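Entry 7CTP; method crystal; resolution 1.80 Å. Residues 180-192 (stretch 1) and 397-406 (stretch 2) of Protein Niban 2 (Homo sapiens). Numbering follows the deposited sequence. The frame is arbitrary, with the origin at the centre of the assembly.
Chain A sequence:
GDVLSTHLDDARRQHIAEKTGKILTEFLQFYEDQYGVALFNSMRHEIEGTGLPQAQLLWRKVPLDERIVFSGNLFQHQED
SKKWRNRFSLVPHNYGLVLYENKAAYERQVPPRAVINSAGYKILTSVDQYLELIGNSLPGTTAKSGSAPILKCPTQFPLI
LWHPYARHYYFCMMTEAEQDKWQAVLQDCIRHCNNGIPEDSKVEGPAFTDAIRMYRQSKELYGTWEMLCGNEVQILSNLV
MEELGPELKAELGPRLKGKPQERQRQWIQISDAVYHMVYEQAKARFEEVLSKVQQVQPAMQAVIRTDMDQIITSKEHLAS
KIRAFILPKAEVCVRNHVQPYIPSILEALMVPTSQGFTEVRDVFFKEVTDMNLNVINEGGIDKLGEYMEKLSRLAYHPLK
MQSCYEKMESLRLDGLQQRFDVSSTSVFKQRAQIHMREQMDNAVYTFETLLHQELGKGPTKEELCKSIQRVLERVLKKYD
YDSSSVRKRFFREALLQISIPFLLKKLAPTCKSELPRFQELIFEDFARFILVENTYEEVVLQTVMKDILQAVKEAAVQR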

ATOM      1  N   ASP A 180       9.337  22.425  -1.591  1.00 28.55           N
ATOM      2  CA  ASP A 180       9.927  21.296  -0.875  1.00 31.16           C
ATOM      3  C   ASP A 180       9.031  20.833   0.260  1.00 28.60           C
ATOM      4  O   ASP A 180       8.918  19.629   0.520  1.00 34.38           O
ATOM      5  N   LYS A 181       8.405  21.776   0.963  1.00 30.62           N
ATOM      6  CA  LYS A 181       7.532  21.420   2.076  1.00 31.63           C
ATOM      7  C   LYS A 181       6.291  20.699   1.573  1.00 32.64           C
ATOM      8  O   LYS A 181       5.907  19.650   2.101  1.00 29.90           O
ATOM      9  N   TRP A 182       5.654  21.258   0.548  1.00 29.79           N
ATOM     10  CA  TRP A 182       4.439  20.647   0.024  1.00 30.96           C
ATOM     11  C   TRP A 182       4.734  19.313  -0.646  1.00 31.40           C
ATOM     12  O   TRP A 182       3.872  18.431  -0.653  1.00 28.63           O
ATOM     13  N   GLN A 183       5.933  19.142  -1.213  1.00 26.39           N
ATOM     14  CA  GLN A 183       6.279  17.843  -1.783  1.00 27.18           C
ATOM     15  C   GLN A 183       6.360  16.778  -0.702  1.00 31.43           C
ATOM     16  O   GLN A 183       5.878  15.657  -0.893  1.00 26.05           O
ATOM     17  N   ALA A 184       6.949  17.113   0.447  1.00 26.50           N
ATOM     18  CA  ALA A 184       7.025  16.148   1.543  1.00 22.12           C
ATOM     19  C   ALA A 184       5.641  15.827   2.088  1.00 27.23           C
ATOM     20  O   ALA A 184       5.318  14.660   2.351  1.00 26.43           O
ATOM     21  N   VAL A 185       4.817  16.859   2.285  1.00 25.62           N
ATOM     22  CA  VAL A 185       3.476  16.669   2.834  1.00 25.43           C
ATOM     23  C   VAL A 185       2.620  15.846   1.879  1.00 25.54           C
ATOM     24  O   VAL A 185       1.888  14.942   2.297  1.00 25.79           O
ATOM     25  N   LEU A 186       2.681  16.164   0.581  1.00 25.26           N
ATOM     26  CA  LEU A 186       1.865  15.417  -0.375  1.00 23.86           C
ATOM     27  C   LEU A 186       2.378  13.995  -0.547  1.00 21.26           C
ATOM     28  O   LEU A 186       1.578  13.074  -0.767  1.00 21.86           O
ATOM     29  N   GLN A 187       3.702  13.788  -0.450  1.00 21.73           N
ATOM     30  CA  GLN A 187       4.235  12.427  -0.416  1.00 23.47           C
ATOM     31  C   GLN A 187       3.661  11.652   0.759  1.00 24.01           C
ATOM     32  O   GLN A 187       3.331  10.467   0.625  1.00 22.57           O
ATOM     33  N   ASP A 188       3.560  12.300   1.926  1.00 26.88           N
ATOM     34  CA  ASP A 188       2.942  11.664   3.093  1.00 24.30           C
ATOM     35  C   ASP A 188       1.473  11.344   2.839  1.00 21.44           C
ATOM     36  O   ASP A 188       0.985  10.282   3.244  1.00 22.11           O
ATOM     37  N   CYS A 189       0.748  12.270   2.198  1.00 23.40           N
ATOM     38  CA  CYS A 189      -0.652  12.039   1.840  1.00 23.45           C
ATOM     39  C   CYS A 189      -0.798  10.798   0.970  1.00 23.88           C
ATOM     40  O   CYS A 189      -1.666   9.948   1.210  1.00 22.39           O
ATOM     41  N   ILE A 190       0.021  10.703  -0.083  1.00 19.89           N
ATOM     42  CA  ILE A 190      -0.066   9.571  -1.008  1.00 19.71           C
ATOM     43  C   ILE A 190       0.235   8.269  -0.281  1.00 23.93           C
ATOM     44  O   ILE A 190      -0.473   7.265  -0.440  1.00 23.80           O
ATOM     45  N   ARG A 191       1.306   8.260   0.519  1.00 22.38           N
ATOM     46  CA  ARG A 191       1.678   7.045   1.237  1.00 21.00           C
ATOM     47  C   ARG A 191       0.567   6.614   2.180  1.00 22.02           C
ATOM     48  O   ARG A 191       0.248   5.418   2.276  1.00 21.96           O
ATOM     49  N   HIS A 192      -0.048   7.584   2.864  1.00 23.21           N
ATOM     50  CA  HIS A 192      -1.116   7.280   3.810  1.00 23.01           C
ATOM     51  C   HIS A 192      -2.344   6.726   3.091  1.00 24.59           C
ATOM     52  O   HIS A 192      -2.905   5.699   3.498  1.00 23.96           O
ATOM     53  N   HIS A 397       5.404  13.549  11.839  1.00 27.92           N
ATOM     54  CA  HIS A 397       5.970  14.875  11.647  1.00 24.90           C
ATOM     55  C   HIS A 397       6.372  15.029  10.188  1.00 24.35           C
ATOM     56  O   HIS A 397       7.168  14.222   9.690  1.00 26.82           O
ATOM     57  N   PRO A 398       5.848  16.024   9.470  1.00 27.68           N
ATOM     58  CA  PRO A 398       6.106  16.105   8.020  1.00 28.81           C
ATOM     59  C   PRO A 398       7.551  16.395   7.658  1.00 33.51           C
ATOM     60  O   PRO A 398       7.934  16.163   6.510  1.00 35.12           O
ATOM     61  N   LEU A 399       8.359  16.924   8.572  1.00 32.25           N
ATOM     62  CA  LEU A 399       9.783  17.111   8.314  1.00 28.21           C
ATOM     63  C   LEU A 399      10.634  16.010   8.933  1.00 24.59           C
ATOM     64  O   LEU A 399      11.492  15.430   8.257  1.00 28.52           O
ATOM     65  N   LYS A 400      10.404  15.703  10.214  1.00 29.90           N
ATOM     66  CA  LYS A 400      11.365  14.904  10.965  1.00 27.42           C
ATOM     67  C   LYS A 400      11.434  13.468  10.466  1.00 29.95           C
ATOM     68  O   LYS A 400      12.488  12.833  10.575  1.00 29.22           O
ATOM     69  N   MET A 401      10.345  12.941   9.898  1.00 27.99           N
ATOM     70  CA  MET A 401      10.381  11.587   9.359  1.00 26.53           C
ATOM     71  C   MET A 401      11.023  11.502   7.980  1.00 30.25           C
ATOM     72  O   MET A 401      11.331  10.396   7.533  1.00 25.89           O
ATOM     73  N   GLN A 402      11.237  12.633   7.305  1.00 27.30           N
ATOM     74  CA  GLN A 402      11.632  12.581   5.898  1.00 29.55           C
ATOM     75  C   GLN A 402      12.997  11.937   5.711  1.00 29.51           C
ATOM     76  O   GLN A 402      13.219  11.224   4.725  1.00 28.97           O
ATOM     77  N   SER A 403      13.928  12.176   6.638  1.00 34.83           N
ATOM     78  CA  SER A 403      15.258  11.580   6.503  1.00 30.73           C
ATOM     79  C   SER A 403      15.205  10.061   6.619  1.00 31.08           C
ATOM     80  O   SER A 403      16.066   9.368   6.063  1.00 28.08           O
ATOM     81  N   CYS A 404      14.204   9.522   7.327  1.00 29.85           N
ATOM     82  CA  CYS A 404      14.021   8.073   7.372  1.00 25.84           C
ATOM     83  C   CYS A 404      13.479   7.554   6.046  1.00 23.67           C
ATOM     84  O   CYS A 404      14.010   6.592   5.478  1.00 26.72           O
ATOM     85  N   TYR A 405      12.403   8.174   5.556  1.00 23.51           N
ATOM     86  CA  TYR A 405      11.771   7.730   4.319  1.00 26.74           C
ATOM     87  C   TYR A 405      12.749   7.818   3.152  1.00 28.48           C
ATOM     88  O   TYR A 405      12.770   6.940   2.276  1.00 27.82           O
ATOM     89  N   GLU A 406      13.596   8.856   3.153  1.00 26.96           N
ATOM     90  CA  GLU A 406      14.555   9.079   2.070  1.00 29.61           C
ATOM     91  C   GLU A 406      15.516   7.908   1.891  1.00 28.57           C
ATOM     92  O   GLU A 406      16.048   7.710   0.791  1.00 29.08           O
TER

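Stretch 1 is helical throughout, and Lys-181, Ala-184, Val-185, Gln-187, Asp-188 and Arg-191 face stretch 2; Lys-181, Ala-184, Asp-188 and Arg-191 recur at intervals of three or four, as expected for one side of a helix. The contact is modest, burying 382 Å² summed over both sides.

Along stretch 2, His-397 (chi1 t) points its CA-to-CB bond away and contributes mainly through its backbone. Its ND1 accepts hydrogen bonds from Leu-399 N (3.2 Å) and Lys-400 N (3.1 Å), which ties the ring back onto the turn that follows. Its carbonyl reaches stretch 1 through water 2, which donates to His-397 O and to Asp-188 OD2, both at 2.7 Å.

Pro-398 points toward the helix and has the largest covered area of any residue here, 62 Å². The nearest pair of CA atoms is Val-185 CA and Pro-398 CA, 5.8 Å apart. Pro-398 CB packs 3.9 Å from CG2 of Val-185 (chi1 t), an apolar contact, while Pro-398 O lies 3.9 Å from Ala-184 CB; the short alanine side chain itself points toward stretch 2. Leu-399 (t, p) is directed sideways and touches only the end of Lys-181, whose NZ is 4.1 Å from Leu-399 CB. That lysine also leaves its helix sideways, with chi1 t and chi2 p, and its end comes nearer.

Lys-400 is out of reach, and Met-401 (m, m, m) points toward the helix but makes no contact: its nearest side-chain approach is Met-401 CB to Asp-188 OD2, 6.0 Å.

Gln-402 (m, m) starts sideways, but its amide folds back to the interface. Gln-402 NE2 donates to Pro-398 O (2.8 Å, 151°) and, across the stretches, to Asp-188 OD1 (3.1 Å, 168°); the near-linear second angle supports a well-directed bond. Ala-184 CB lies 3.8 Å from the same Gln-402 NE2. At the other branch of the amide, water 1 lies 2.5 Å from Gln-402 OE1 and 2.9 Å from Gln-187 OE1, and accepts a hydrogen bond from Arg-191 NH1 (3.0 Å), linking both stretches.

Ser-403 and Cys-404 make no contact, so the next anchor is Tyr-405 (chi1 m), which points toward the helix. The guanidinium of Arg-191 (t, t, m) lies flat on its ring: the centres are 3.9 Å apart, the planes differ by 24°, and Arg-191 CZ sits 17° off the normal through the Tyr-405 ring centroid, consistent with cation-pi geometry. Arg-191 NH2 approaches Tyr-405 CE2 to 3.4 Å. A salt bridge from Arg-191 NH2 to OD1 of Asp-188 (chi1 m), 2.9 Å long, makes that carboxylate oxygen a shared acceptor for arginine and Gln-402.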

ATOM      1  CB  ASP A 180      11.303  21.676  -0.321  1.00 34.34           C
ATOM      2  CG  ASP A 180      12.359  21.814  -1.400  1.00 45.36           C
ATOM      3  OD1 ASP A 180      12.116  21.381  -2.545  1.00 45.19           O
ATOM      4  OD2 ASP A 180      13.436  22.369  -1.097  1.00 45.07           O
ATOM      5  CB  LYS A 181       7.139  22.675   2.856  1.00 34.51           C
ATOM      6  CG  LYS A 181       6.266  22.410   4.078  1.00 35.75           C
ATOM      7  CD  LYS A 181       6.866  21.346   4.978  1.00 43.95           C
ATOM      8  CE  LYS A 181       6.403  21.524   6.420  1.00 60.15           C
ATOM      9  NZ  LYS A 181       7.469  21.115   7.380  1.00 55.47           N
ATOM     10  CB  TRP A 182       3.749  21.604  -0.944  1.00 28.87           C
ATOM     11  CG  TRP A 182       2.808  22.544  -0.260  1.00 30.22           C
ATOM     12  CD1 TRP A 182       2.962  23.895  -0.107  1.00 29.96           C
ATOM     13  CD2 TRP A 182       1.565  22.208   0.369  1.00 29.22           C
ATOM     14  NE1 TRP A 182       1.889  24.420   0.581  1.00 30.55           N
ATOM     15  CE2 TRP A 182       1.019  23.404   0.886  1.00 31.68           C
ATOM     16  CE3 TRP A 182       0.864  21.013   0.552  1.00 27.56           C
ATOM     17  CZ2 TRP A 182      -0.195  23.437   1.566  1.00 34.12           C
ATOM     18  CZ3 TRP A 182      -0.341  21.047   1.229  1.00 31.09           C
ATOM     19  CH2 TRP A 182      -0.860  22.250   1.729  1.00 32.80           C
ATOM     20  CB  GLN A 183       7.596  17.905  -2.549  1.00 28.76           C
ATOM     21  CG  GLN A 183       7.981  16.563  -3.122  1.00 29.60           C
ATOM     22  CD  GLN A 183       9.181  16.631  -4.024  1.00 32.85           C
ATOM     23  OE1 GLN A 183       9.897  17.632  -4.051  1.00 36.57           O
ATOM     24  NE2 GLN A 183       9.414  15.567  -4.771  1.00 41.86           N
ATOM     25  CB  ALA A 184       7.923  16.680   2.658  1.00 26.39           C
ATOM     26  CB  VAL A 185       2.822  18.032   3.130  1.00 27.29           C
ATOM     27  CG1 VAL A 185       1.318  17.871   3.399  1.00 28.13           C
ATOM     28  CG2 VAL A 185       3.523  18.714   4.308  1.00 29.56           C
ATOM     29  CB  LEU A 186       1.803  16.146  -1.717  1.00 25.73           C
ATOM     30  CG  LEU A 186       1.053  17.485  -1.644  1.00 26.57           C
ATOM     31  CD1 LEU A 186       1.131  18.215  -2.975  1.00 32.21           C
ATOM     32  CD2 LEU A 186      -0.388  17.264  -1.211  1.00 30.35           C
ATOM     33  CB  GLN A 187       5.763  12.429  -0.315  1.00 25.89           C
ATOM     34  CG  GLN A 187       6.523  12.643  -1.606  1.00 28.33           C
ATOM     35  CD  GLN A 187       8.023  12.778  -1.378  1.00 36.80           C
ATOM     36  OE1 GLN A 187       8.498  12.817  -0.240  1.00 34.33           O
ATOM     37  NE2 GLN A 187       8.772  12.856  -2.464  1.00 32.91           N
ATOM     38  CB  ASP A 188       3.048  12.563   4.331  1.00 23.08           C
ATOM     39  CG  ASP A 188       4.467  12.699   4.869  1.00 34.19           C
ATOM     40  OD1 ASP A 188       5.400  12.078   4.308  1.00 29.58           O
ATOM     41  OD2 ASP A 188       4.640  13.443   5.873  1.00 28.10           O
ATOM     42  CB  CYS A 189      -1.215  13.249   1.092  1.00 23.90           C
ATOM     43  SG  CYS A 189      -1.527  14.719   2.118  1.00 25.85           S
ATOM     44  CB  ILE A 190       0.890   9.778  -2.196  1.00 19.24           C
ATOM     45  CG1 ILE A 190       0.422  10.951  -3.061  1.00 19.31           C
ATOM     46  CG2 ILE A 190       1.013   8.486  -2.990  1.00 20.26           C
ATOM     47  CD1 ILE A 190       1.492  11.434  -4.046  1.00 21.39           C
ATOM     48  CB  ARG A 191       2.978   7.282   2.008  1.00 26.03           C
ATOM     49  CG  ARG A 191       3.546   6.071   2.738  1.00 24.04           C
ATOM     50  CD  ARG A 191       4.732   6.495   3.631  1.00 22.63           C
ATOM     51  NE  ARG A 191       5.799   7.140   2.860  1.00 23.54           N
ATOM     52  CZ  ARG A 191       6.080   8.436   2.909  1.00 22.76           C
ATOM     53  NH1 ARG A 191       7.061   8.924   2.157  1.00 28.36           N
ATOM     54  NH2 ARG A 191       5.375   9.249   3.690  1.00 27.31           N
ATOM     55  CB  HIS A 192      -1.463   8.536   4.615  1.00 24.89           C
ATOM     56  CG  HIS A 192      -2.474   8.303   5.697  1.00 26.22           C
ATOM     57  ND1 HIS A 192      -2.125   7.903   6.967  1.00 25.78           N
ATOM     58  CD2 HIS A 192      -3.826   8.399   5.687  1.00 30.99           C
ATOM     59  CE1 HIS A 192      -3.219   7.761   7.698  1.00 31.45           C
ATOM     60  NE2 HIS A 192      -4.265   8.061   6.947  1.00 30.64           N
ATOM     61  CB  HIS A 397       7.177  15.084  12.559  1.00 28.87           C
ATOM     62  CG  HIS A 397       7.561  16.520  12.725  1.00 30.40           C
ATOM     63  ND1 HIS A 397       8.230  17.229  11.752  1.00 29.48           N
ATOM     64  CD2 HIS A 397       7.367  17.381  13.752  1.00 31.90           C
ATOM     65  CE1 HIS A 397       8.433  18.466  12.169  1.00 35.20           C
ATOM     66  NE2 HIS A 397       7.920  18.584  13.383  1.00 32.07           N
ATOM     67  CB  PRO A 398       5.187  17.242   7.555  1.00 31.22           C
ATOM     68  CG  PRO A 398       4.255  17.521   8.692  1.00 36.18           C
ATOM     69  CD  PRO A 398       4.948  17.086   9.943  1.00 31.86           C
ATOM     70  CB  LEU A 399      10.236  18.479   8.848  1.00 36.74           C
ATOM     71  CG  LEU A 399      11.714  18.844   8.694  1.00 37.70           C
ATOM     72  CD1 LEU A 399      12.163  18.732   7.245  1.00 42.32           C
ATOM     73  CD2 LEU A 399      11.994  20.247   9.236  1.00 42.80           C
ATOM     74  CB  LYS A 400      11.032  14.963  12.454  1.00 28.14           C
ATOM     75  CG  LYS A 400      11.321  16.348  13.057  1.00 25.65           C
ATOM     76  CD  LYS A 400      11.000  16.429  14.545  1.00 29.09           C
ATOM     77  CE  LYS A 400      11.311  17.831  15.098  1.00 35.08           C
ATOM     78  NZ  LYS A 400      10.904  17.976  16.537  1.00 37.93           N
ATOM     79  CB  MET A 401       8.966  11.011   9.288  1.00 25.62           C
ATOM     80  CG  MET A 401       8.366  10.682  10.665  1.00 23.31           C
ATOM     81  SD  MET A 401       9.230   9.343  11.493  1.00 26.87           S
ATOM     82  CE  MET A 401       9.046   8.008  10.312  1.00 29.47           C
ATOM     83  CB  GLN A 402      11.612  13.976   5.284  1.00 31.04           C
ATOM     84  CG  GLN A 402      10.225  14.584   5.194  1.00 28.45           C
ATOM     85  CD  GLN A 402       9.188  13.615   4.634  1.00 27.41           C
ATOM     86  OE1 GLN A 402       9.487  12.778   3.778  1.00 29.23           O
ATOM     87  NE2 GLN A 402       7.956  13.728   5.122  1.00 28.79           N
ATOM     88  CB  SER A 403      16.215  12.171   7.540  1.00 35.63           C
ATOM     89  OG  SER A 403      15.885  11.741   8.852  1.00 31.37           O
ATOM     90  CB  CYS A 404      13.073   7.682   8.511  1.00 25.78           C
ATOM     91  SG  CYS A 404      13.389   8.496  10.095  1.00 30.31           S
ATOM     92  CB  TYR A 405      10.521   8.573   4.054  1.00 29.05           C
ATOM     93  CG  TYR A 405       9.396   8.438   5.083  1.00 25.92           C
ATOM     94  CD1 TYR A 405       9.142   7.231   5.719  1.00 26.41           C
ATOM     95  CD2 TYR A 405       8.580   9.526   5.398  1.00 27.30           C
ATOM     96  CE1 TYR A 405       8.098   7.102   6.661  1.00 23.93           C
ATOM     97  CE2 TYR A 405       7.534   9.410   6.329  1.00 24.88           C
ATOM     98  CZ  TYR A 405       7.309   8.192   6.952  1.00 27.04           C
ATOM     99  OH  TYR A 405       6.289   8.059   7.868  1.00 30.47           O
ATOM    100  CB  GLU A 406      15.347  10.365   2.329  1.00 28.51           C
ATOM    101  CG  GLU A 406      16.234  10.828   1.155  1.00 34.52           C
ATOM    102  CD  GLU A 406      17.648  10.249   1.191  1.00 48.81           C
ATOM    103  OE1 GLU A 406      18.055   9.679   2.230  1.00 45.05           O
ATOM    104  OE2 GLU A 406      18.356  10.373   0.166  1.00 53.39           O
TER
HETATM  105  O   HOH W   1       7.637  11.872   2.343  1.00 30.14           O
HETATM  106  O   HOH W   2       6.176  12.429   7.868  1.00 31.22           O